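Local coordinates for protein EH1AB1 (Metagenome, PDB 6I8F) that hydrolyses carboxylic esters, probably through a serine nucleophile held in a Ser-His-Asp triad of the alpha/beta hydrolase fold, at residues 95-101 with 127-133; 196-200 with 322-327. All coordinates share one frame. Residues are numbered along the deposited sequence.

Overall arrangement
After two N-terminal helices and the antiparallel strands 66-73 and 78-85, the chain forms strand 94-100, runs through helix 114-124 and returns as strand 127-132. Contact 1 closes this beta-alpha-beta unit by pairing the two strands in parallel. Only after it is complete does contact 2 open, at strand 198-202, and it closes about 120 residues later when the C-terminal helix 310-327 packs onto that strand. The two are therefore in series, neither nested nor crossed. Strand 169-174 lies between strands 94-100 and 198-202, so both contacts belong to one sheet, their centres about 13 Å apart. They also meet directly: Leu97 touches Met200 and Met323, and Pro95 packs on Phe327.

Contact 1: 95-101 with 127-133; sequences PTLIYYH and QVISIDY
Two neighbouring parallel strands of the central sheet pair here, 95-100 with 127-132, their axes 4.5 Å apart at closest and inclined by 21°. Thr96 faces Gln127, Leu97 faces Val128, Ile98 faces Ile129 and Tyr99 faces Ser130, with CA-CA distances of 4.5 to 4.8 Å. The backbone ladder runs Leu97 N to Gln127 O (2.8 Å), Ile129 N to Leu97 O (2.8 Å), Tyr99 N to Ile129 O (2.9 Å) and Ile131 N to Tyr99 O (2.9 Å). The largest buried surfaces belong to His101 and Tyr133, at the C-terminal ends of the two segments. Both have chi1 in p, and their rings form an offset stack, centroids 4.4 Å apart and planes at 12°, while Tyr133 OH donates to His101 O at 2.6 Å. A water joins His101 NE2 (2.7 Å), Asp132 OD1 (2.6 Å) and Tyr133 O (2.6 Å). At the other end, the extended Gln127 gives NE2 to Thr96 OG1 at 3.0 Å; NE2 also bonds Phe162 O, and Thr96 OG1 bonds Leu94 O. Between these ends, Ile98 CG2 meets Ile131 CG1 at 3.7 Å on the face covered by helix 143-157, and Tyr99 CB meets Val128 CG1 at 3.9 Å beneath helix 114-124. This beta-alpha-beta crossover thus combines a backbone ladder and apolar packing on both faces with polar bonds at either end, Gln127 to Thr96 and Tyr133 to His101.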
ATOM      1  N   PRO A  95     -11.316 -12.377 -10.329  1.00 20.15           N
ATOM      2  CA  PRO A  95     -10.716 -11.063 -10.510  1.00 19.44           C
ATOM      3  C   PRO A  95      -9.401 -11.336 -11.262  1.00 18.97           C
ATOM      4  O   PRO A  95      -8.744 -12.349 -11.017  1.00 16.93           O
ATOM      5  CB  PRO A  95     -10.508 -10.485  -9.102  1.00 20.60           C
ATOM      6  CG  PRO A  95     -11.157 -11.483  -8.145  1.00 21.42           C
ATOM      7  CD  PRO A  95     -11.485 -12.742  -8.917  1.00 21.26           C
ATOM      8  N   THR A  96      -9.059 -10.456 -12.200  1.00 18.67           N
ATOM      9  CA  THR A  96      -8.044 -10.754 -13.203  1.00 19.30           C
ATOM     10  C   THR A  96      -7.157  -9.523 -13.407  1.00 18.56           C
ATOM     11  O   THR A  96      -7.661  -8.420 -13.577  1.00 18.93           O
ATOM     12  CB  THR A  96      -8.689 -11.191 -14.528  1.00 18.28           C
ATOM     13  OG1 THR A  96      -9.380 -12.424 -14.313  1.00 18.08           O
ATOM     14  CG2 THR A  96      -7.679 -11.366 -15.639  1.00 18.33           C
ATOM     15  N   LEU A  97      -5.843  -9.746 -13.407  1.00 18.00           N
ATOM     16  CA  LEU A  97      -4.869  -8.710 -13.720  1.00 17.71           C
ATOM     17  C   LEU A  97      -4.318  -8.956 -15.124  1.00 17.69           C
ATOM     18  O   LEU A  97      -3.661  -9.976 -15.357  1.00 17.65           O
ATOM     19  CB  LEU A  97      -3.742  -8.748 -12.686  1.00 18.17           C
ATOM     20  CG  LEU A  97      -2.513  -7.889 -13.001  1.00 18.52           C
ATOM     21  CD1 LEU A  97      -2.882  -6.424 -13.131  1.00 19.10           C
ATOM     22  CD2 LEU A  97      -1.448  -8.067 -11.932  1.00 18.89           C
ATOM     23  N   ILE A  98      -4.576  -8.010 -16.033  1.00 16.61           N
ATOM     24  CA  ILE A  98      -3.915  -7.961 -17.319  1.00 17.10           C
ATOM     25  C   ILE A  98      -2.560  -7.276 -17.135  1.00 17.24           C
ATOM     26  O   ILE A  98      -2.497  -6.097 -16.786  1.00 16.60           O
ATOM     27  CB  ILE A  98      -4.787  -7.259 -18.375  1.00 17.78           C
ATOM     28  CG1 ILE A  98      -6.111  -8.005 -18.554  1.00 19.08           C
ATOM     29  CG2 ILE A  98      -4.026  -7.110 -19.689  1.00 17.26           C
ATOM     30  CD1 ILE A  98      -7.242  -7.154 -19.049  1.00 20.94           C
ATOM     31  N   TYR A  99      -1.494  -8.042 -17.392  1.00 17.41           N
ATOM     32  CA  TYR A  99      -0.116  -7.659 -17.092  1.00 17.19           C
ATOM     33  C   TYR A  99       0.684  -7.441 -18.382  1.00 16.94           C
ATOM     34  O   TYR A  99       0.696  -8.281 -19.279  1.00 17.27           O
ATOM     35  CB  TYR A  99       0.584  -8.711 -16.226  1.00 17.15           C
ATOM     36  CG  TYR A  99       1.866  -8.197 -15.619  1.00 17.80           C
ATOM     37  CD1 TYR A  99       3.077  -8.302 -16.290  1.00 17.90           C
ATOM     38  CD2 TYR A  99       1.864  -7.569 -14.382  1.00 17.64           C
ATOM     39  CE1 TYR A  99       4.247  -7.793 -15.749  1.00 18.03           C
ATOM     40  CE2 TYR A  99       3.026  -7.054 -13.832  1.00 18.28           C
ATOM     41  CZ  TYR A  99       4.221  -7.161 -14.517  1.00 18.06           C
ATOM     42  OH  TYR A  99       5.364  -6.656 -13.962  1.00 18.81           O
ATOM     43  N   TYR A 100       1.379  -6.301 -18.419  1.00 16.23           N
ATOM     44  CA  TYR A 100       2.252  -5.881 -19.486  1.00 15.84           C
ATOM     45  C   TYR A 100       3.697  -5.844 -18.984  1.00 15.45           C
ATOM     46  O   TYR A 100       4.050  -4.994 -18.149  1.00 15.99           O
ATOM     47  CB  TYR A 100       1.837  -4.489 -19.967  1.00 15.88           C
ATOM     48  CG  TYR A 100       0.372  -4.347 -20.296  1.00 15.21           C
ATOM     49  CD1 TYR A 100      -0.173  -4.986 -21.403  1.00 15.12           C
ATOM     50  CD2 TYR A 100      -0.465  -3.547 -19.533  1.00 14.51           C
ATOM     51  CE1 TYR A 100      -1.507  -4.842 -21.739  1.00 14.30           C
ATOM     52  CE2 TYR A 100      -1.805  -3.385 -19.864  1.00 14.35           C
ATOM     53  CZ  TYR A 100      -2.324  -4.027 -20.974  1.00 14.54           C
ATOM     54  OH  TYR A 100      -3.643  -3.871 -21.309  1.00 15.84           O
ATOM     55  N   HIS A 101       4.524  -6.767 -19.490  1.00 15.44           N
ATOM     56  CA  HIS A 101       5.942  -6.857 -19.145  1.00 15.64           C
ATOM     57  C   HIS A 101       6.659  -5.543 -19.487  1.00 15.75           C
ATOM     58  O   HIS A 101       6.245  -4.784 -20.358  1.00 14.87           O
ATOM     59  CB  HIS A 101       6.604  -8.050 -19.856  1.00 15.92           C
ATOM     60  CG  HIS A 101       6.785  -7.877 -21.328  1.00 15.95           C
ATOM     61  ND1 HIS A 101       7.803  -7.103 -21.860  1.00 16.23           N
ATOM     62  CD2 HIS A 101       6.099  -8.378 -22.382  1.00 15.94           C
ATOM     63  CE1 HIS A 101       7.712  -7.112 -23.176  1.00 16.03           C
ATOM     64  NE2 HIS A 101       6.681  -7.884 -23.522  1.00 15.90           N
ATOM     65  N   GLN A 127      -6.489 -14.272 -11.083  1.00 18.85           N
ATOM     66  CA  GLN A 127      -5.955 -14.673 -12.382  1.00 18.81           C
ATOM     67  C   GLN A 127      -5.002 -13.574 -12.873  1.00 17.63           C
ATOM     68  O   GLN A 127      -5.305 -12.406 -12.696  1.00 17.51           O
ATOM     69  CB  GLN A 127      -7.093 -14.873 -13.385  1.00 18.95           C
ATOM     70  CG  GLN A 127      -6.588 -15.209 -14.781  1.00 20.20           C
ATOM     71  CD  GLN A 127      -7.668 -15.674 -15.727  1.00 21.57           C
ATOM     72  OE1 GLN A 127      -7.473 -16.641 -16.459  1.00 24.70           O
ATOM     73  NE2 GLN A 127      -8.788 -14.968 -15.758  1.00 19.06           N
ATOM     74  N   VAL A 128      -3.863 -13.956 -13.464  1.00 18.13           N
ATOM     75  CA  VAL A 128      -3.006 -13.021 -14.222  1.00 17.42           C
ATOM     76  C   VAL A 128      -2.998 -13.449 -15.699  1.00 18.16           C
ATOM     77  O   VAL A 128      -2.929 -14.646 -16.040  1.00 18.17           O
ATOM     78  CB  VAL A 128      -1.581 -12.930 -13.645  1.00 17.84           C
ATOM     79  CG1 VAL A 128      -0.695 -11.977 -14.440  1.00 17.47           C
ATOM     80  CG2 VAL A 128      -1.603 -12.520 -12.177  1.00 18.48           C
ATOM     81  N   ILE A 129      -3.108 -12.453 -16.583  1.00 17.38           N
ATOM     82  CA  ILE A 129      -2.996 -12.663 -18.020  1.00 17.14           C
ATOM     83  C   ILE A 129      -1.903 -11.742 -18.542  1.00 16.57           C
ATOM     84  O   ILE A 129      -2.124 -10.541 -18.632  1.00 15.53           O
ATOM     85  CB  ILE A 129      -4.327 -12.422 -18.749  1.00 16.67           C
ATOM     86  CG1 ILE A 129      -5.446 -13.287 -18.168  1.00 16.83           C
ATOM     87  CG2 ILE A 129      -4.151 -12.665 -20.243  1.00 17.36           C
ATOM     88  CD1 ILE A 129      -6.816 -12.999 -18.754  1.00 16.98           C
ATOM     89  N   SER A 130      -0.751 -12.343 -18.874  1.00 16.71           N
ATOM     90  CA  SER A 130       0.424 -11.639 -19.380  1.00 17.20           C
ATOM     91  C   SER A 130       0.329 -11.489 -20.909  1.00 18.41           C
ATOM     92  O   SER A 130      -0.029 -12.434 -21.615  1.00 18.70           O
ATOM     93  CB  SER A 130       1.671 -12.375 -18.970  1.00 16.98           C
ATOM     94  OG  SER A 130       2.821 -11.665 -19.382  1.00 16.96           O
ATOM     95  N   ILE A 131       0.648 -10.294 -21.414  1.00 18.60           N
ATOM     96  CA  ILE A 131       0.379  -9.943 -22.797  1.00 18.67           C
ATOM     97  C   ILE A 131       1.700  -9.808 -23.554  1.00 20.00           C
ATOM     98  O   ILE A 131       2.634  -9.142 -23.093  1.00 19.05           O
ATOM     99  CB  ILE A 131      -0.455  -8.650 -22.911  1.00 18.06           C
ATOM    100  CG1 ILE A 131      -1.788  -8.733 -22.159  1.00 17.00           C
ATOM    101  CG2 ILE A 131      -0.653  -8.284 -24.379  1.00 18.80           C
ATOM    102  CD1 ILE A 131      -2.701  -9.835 -22.613  1.00 17.17           C
ATOM    103  N   ASP A 132       1.723 -10.426 -24.735  1.00 21.13           N
ATOM    104  CA  ASP A 132       2.845 -10.381 -25.652  1.00 24.41           C
ATOM    105  C   ASP A 132       2.526  -9.345 -26.741  1.00 23.20           C
ATOM    106  O   ASP A 132       1.996  -9.672 -27.791  1.00 23.09           O
ATOM    107  CB  ASP A 132       3.107 -11.775 -26.224  1.00 27.14           C
ATOM    108  CG  ASP A 132       4.532 -12.012 -26.687  1.00 33.15           C
ATOM    109  OD1 ASP A 132       5.373 -11.084 -26.574  1.00 36.84           O
ATOM    110  OD2 ASP A 132       4.794 -13.137 -27.151  1.00 40.76           O
ATOM    111  N   TYR A 133       2.803  -8.079 -26.435  1.00 21.67           N
ATOM    112  CA  TYR A 133       2.536  -6.975 -27.339  1.00 19.47           C
ATOM    113  C   TYR A 133       3.724  -6.802 -28.305  1.00 19.77           C
ATOM    114  O   TYR A 133       4.872  -7.155 -27.975  1.00 18.40           O
ATOM    115  CB  TYR A 133       2.256  -5.716 -26.523  1.00 19.34           C
ATOM    116  CG  TYR A 133       3.343  -5.324 -25.555  1.00 18.51           C
ATOM    117  CD1 TYR A 133       3.290  -5.696 -24.219  1.00 17.40           C
ATOM    118  CD2 TYR A 133       4.411  -4.552 -25.968  1.00 17.68           C
ATOM    119  CE1 TYR A 133       4.274  -5.325 -23.323  1.00 16.62           C
ATOM    120  CE2 TYR A 133       5.407  -4.173 -25.087  1.00 17.11           C
ATOM    121  CZ  TYR A 133       5.338  -4.555 -23.759  1.00 17.37           C
ATOM    122  OH  TYR A 133       6.325  -4.176 -22.895  1.00 16.53           O
TER
HETATM  123  O   HOH W   1       3.600  -9.380 -20.521  1.00 17.66           O
HETATM  124  O   HOH W   2       5.862  -8.558 -26.034  1.00 17.69           O

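Contact 2: 196-200 with 322-327; sequences PAFQM and VMGAHF
Residues 198-200 are extended and 322-327 are helical, running almost antiparallel at 174° with their axes 10.1 Å apart at closest; the nearest CA atoms, those of Phe198 and Met323, are 7.7 Å apart. Helical bonds from His326 N to Val322 O (2.9 Å) and Phe327 N to Met323 O (3.0 Å) hold the turn. Strand alternation aims Phe198 and Met200 at the helix and Gln199 away from it. Phe198, with chi1 t and chi2 near -94°, buries the most surface. Its CD2 lies 3.6 Å from His326 CD2, over one face of the imidazole, its CB is 3.8 Å from Phe327 CZ, and its CE1 is 3.9 Å from Met323 CB. The three rings form an aromatic cluster, the Phe198 and His326 planes inclined at 35° with centroids 5.1 Å apart. Met323 SD adds a Met-aromatic contact 5.3 Å from the Phe198 centroid and also meets Met200 CE at 3.9 Å. Ala197 CB rests at the edge of the Phe327 ring, 3.8 Å from CE1. A water bridges Ala197 O (2.6 Å) and His326 NE2 (2.8 Å), the one polar link in a largely apolar interface. As in the alpha/beta hydrolase fold generally, the C-terminal helix lies on one face of the central sheet: Val322 touches Phe263 of strand 262-267, Met323 and Phe327 touch Ala170 of strand 169-174, and Val322 packs on Glu318 of the second subunit.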
ATOM      1  N   PRO A 196     -10.335  -0.275 -16.780  1.00 20.75           N
ATOM      2  CA  PRO A 196      -9.969  -1.213 -15.727  1.00 19.26           C
ATOM      3  C   PRO A 196     -10.522  -0.790 -14.367  1.00 18.59           C
ATOM      4  O   PRO A 196     -10.697   0.386 -14.129  1.00 18.59           O
ATOM      5  CB  PRO A 196      -8.436  -1.141 -15.711  1.00 19.38           C
ATOM      6  CG  PRO A 196      -8.080  -0.703 -17.109  1.00 20.06           C
ATOM      7  CD  PRO A 196      -9.157   0.305 -17.442  1.00 20.89           C
ATOM      8  N   ALA A 197     -10.764  -1.770 -13.493  1.00 18.25           N
ATOM      9  CA  ALA A 197     -11.222  -1.531 -12.128  1.00 17.92           C
ATOM     10  C   ALA A 197     -10.056  -1.131 -11.205  1.00 18.66           C
ATOM     11  O   ALA A 197     -10.274  -0.692 -10.064  1.00 18.37           O
ATOM     12  CB  ALA A 197     -11.886  -2.791 -11.626  1.00 18.15           C
ATOM     13  N   PHE A 198      -8.810  -1.327 -11.662  1.00 17.78           N
ATOM     14  CA  PHE A 198      -7.623  -1.146 -10.819  1.00 16.57           C
ATOM     15  C   PHE A 198      -6.408  -1.054 -11.737  1.00 16.38           C
ATOM     16  O   PHE A 198      -6.438  -1.637 -12.820  1.00 15.67           O
ATOM     17  CB  PHE A 198      -7.510  -2.311  -9.831  1.00 16.48           C
ATOM     18  CG  PHE A 198      -6.397  -2.243  -8.809  1.00 16.63           C
ATOM     19  CD1 PHE A 198      -5.176  -2.848  -9.042  1.00 16.61           C
ATOM     20  CD2 PHE A 198      -6.588  -1.612  -7.588  1.00 17.86           C
ATOM     21  CE1 PHE A 198      -4.160  -2.816  -8.096  1.00 16.48           C
ATOM     22  CE2 PHE A 198      -5.581  -1.592  -6.630  1.00 17.62           C
ATOM     23  CZ  PHE A 198      -4.366  -2.189  -6.891  1.00 17.61           C
ATOM     24  N   GLN A 199      -5.371  -0.325 -11.306  1.00 16.26           N
ATOM     25  CA  GLN A 199      -4.130  -0.204 -12.068  1.00 16.76           C
ATOM     26  C   GLN A 199      -2.937  -0.430 -11.130  1.00 16.42           C
ATOM     27  O   GLN A 199      -2.811   0.210 -10.094  1.00 15.94           O
ATOM     28  CB  GLN A 199      -4.050   1.127 -12.830  1.00 16.96           C
ATOM     29  CG  GLN A 199      -4.113   2.381 -11.956  1.00 16.56           C
ATOM     30  CD  GLN A 199      -4.133   3.665 -12.758  1.00 17.13           C
ATOM     31  OE1 GLN A 199      -3.320   3.869 -13.661  1.00 17.13           O
ATOM     32  NE2 GLN A 199      -5.064   4.556 -12.437  1.00 17.40           N
ATOM     33  N   MET A 200      -2.070  -1.375 -11.509  1.00 16.39           N
ATOM     34  CA  MET A 200      -0.889  -1.709 -10.737  1.00 16.28           C
ATOM     35  C   MET A 200       0.330  -1.193 -11.504  1.00 16.12           C
ATOM     36  O   MET A 200       0.758  -1.797 -12.482  1.00 16.04           O
ATOM     37  CB  MET A 200      -0.790  -3.224 -10.504  1.00 16.98           C
ATOM     38  CG  MET A 200       0.486  -3.647  -9.776  1.00 17.15           C
ATOM     39  SD  MET A 200       0.791  -5.436  -9.852  1.00 18.86           S
ATOM     40  CE  MET A 200      -0.633  -6.065  -8.973  1.00 19.13           C
ATOM     41  N   VAL A 322      -2.208  -5.946  -2.117  1.00 17.95           N
ATOM     42  CA  VAL A 322      -3.036  -4.767  -2.216  1.00 18.13           C
ATOM     43  C   VAL A 322      -4.134  -4.994  -3.271  1.00 18.24           C
ATOM     44  O   VAL A 322      -5.289  -4.608  -3.069  1.00 15.84           O
ATOM     45  CB  VAL A 322      -2.178  -3.523  -2.512  1.00 18.88           C
ATOM     46  CG1 VAL A 322      -3.023  -2.309  -2.859  1.00 18.98           C
ATOM     47  CG2 VAL A 322      -1.224  -3.207  -1.370  1.00 19.10           C
ATOM     48  N   MET A 323      -3.766  -5.579  -4.418  1.00 18.14           N
ATOM     49  CA  MET A 323      -4.737  -5.841  -5.467  1.00 18.38           C
ATOM     50  C   MET A 323      -5.812  -6.817  -4.952  1.00 18.23           C
ATOM     51  O   MET A 323      -7.003  -6.578  -5.127  1.00 17.25           O
ATOM     52  CB  MET A 323      -4.089  -6.426  -6.724  1.00 19.01           C
ATOM     53  CG  MET A 323      -5.113  -6.663  -7.839  1.00 20.20           C
ATOM     54  SD  MET A 323      -4.333  -7.167  -9.373  1.00 21.14           S
ATOM     55  CE  MET A 323      -3.617  -8.726  -8.860  1.00 21.04           C
ATOM     56  N   GLY A 324      -5.378  -7.920  -4.334  1.00 18.22           N
ATOM     57  CA  GLY A 324      -6.288  -8.947  -3.782  1.00 17.98           C
ATOM     58  C   GLY A 324      -7.243  -8.386  -2.747  1.00 17.94           C
ATOM     59  O   GLY A 324      -8.453  -8.705  -2.745  1.00 17.77           O
ATOM     60  N   ALA A 325      -6.699  -7.553  -1.856  1.00 17.51           N
ATOM     61  CA  ALA A 325      -7.481  -6.843  -0.845  1.00 17.85           C
ATOM     62  C   ALA A 325      -8.510  -5.940  -1.529  1.00 18.76           C
ATOM     63  O   ALA A 325      -9.680  -5.877  -1.116  1.00 18.12           O
ATOM     64  CB  ALA A 325      -6.571  -6.047   0.057  1.00 18.21           C
ATOM     65  N   HIS A 326      -8.080  -5.248  -2.587  1.00 18.42           N
ATOM     66  CA  HIS A 326      -8.978  -4.354  -3.284  1.00 18.82           C
ATOM     67  C   HIS A 326     -10.152  -5.155  -3.870  1.00 18.60           C
ATOM     68  O   HIS A 326     -11.282  -4.719  -3.806  1.00 18.48           O
ATOM     69  CB  HIS A 326      -8.241  -3.533  -4.357  1.00 18.60           C
ATOM     70  CG  HIS A 326      -9.138  -2.538  -5.014  1.00 19.17           C
ATOM     71  ND1 HIS A 326      -9.497  -1.341  -4.399  1.00 19.89           N
ATOM     72  CD2 HIS A 326      -9.794  -2.573  -6.196  1.00 18.94           C
ATOM     73  CE1 HIS A 326     -10.327  -0.681  -5.189  1.00 19.83           C
ATOM     74  NE2 HIS A 326     -10.516  -1.409  -6.304  1.00 18.66           N
ATOM     75  N   PHE A 327      -9.865  -6.335  -4.421  1.00 18.57           N
ATOM     76  CA  PHE A 327     -10.858  -7.137  -5.127  1.00 19.56           C
ATOM     77  C   PHE A 327     -11.594  -8.113  -4.196  1.00 20.38           C
ATOM     78  O   PHE A 327     -12.483  -8.840  -4.661  1.00 20.48           O
ATOM     79  CB  PHE A 327     -10.183  -7.875  -6.293  1.00 19.79           C
ATOM     80  CG  PHE A 327      -9.929  -7.031  -7.520  1.00 19.88           C
ATOM     81  CD1 PHE A 327     -10.763  -5.972  -7.851  1.00 20.80           C
ATOM     82  CD2 PHE A 327      -8.885  -7.330  -8.376  1.00 20.54           C
ATOM     83  CE1 PHE A 327     -10.537  -5.212  -8.991  1.00 21.54           C
ATOM     84  CE2 PHE A 327      -8.659  -6.572  -9.516  1.00 21.54           C
ATOM     85  CZ  PHE A 327      -9.485  -5.515  -9.824  1.00 21.37           C
TER
HETATM   86  O   HOH W   3     -12.254  -0.705  -8.443  1.00 28.76           O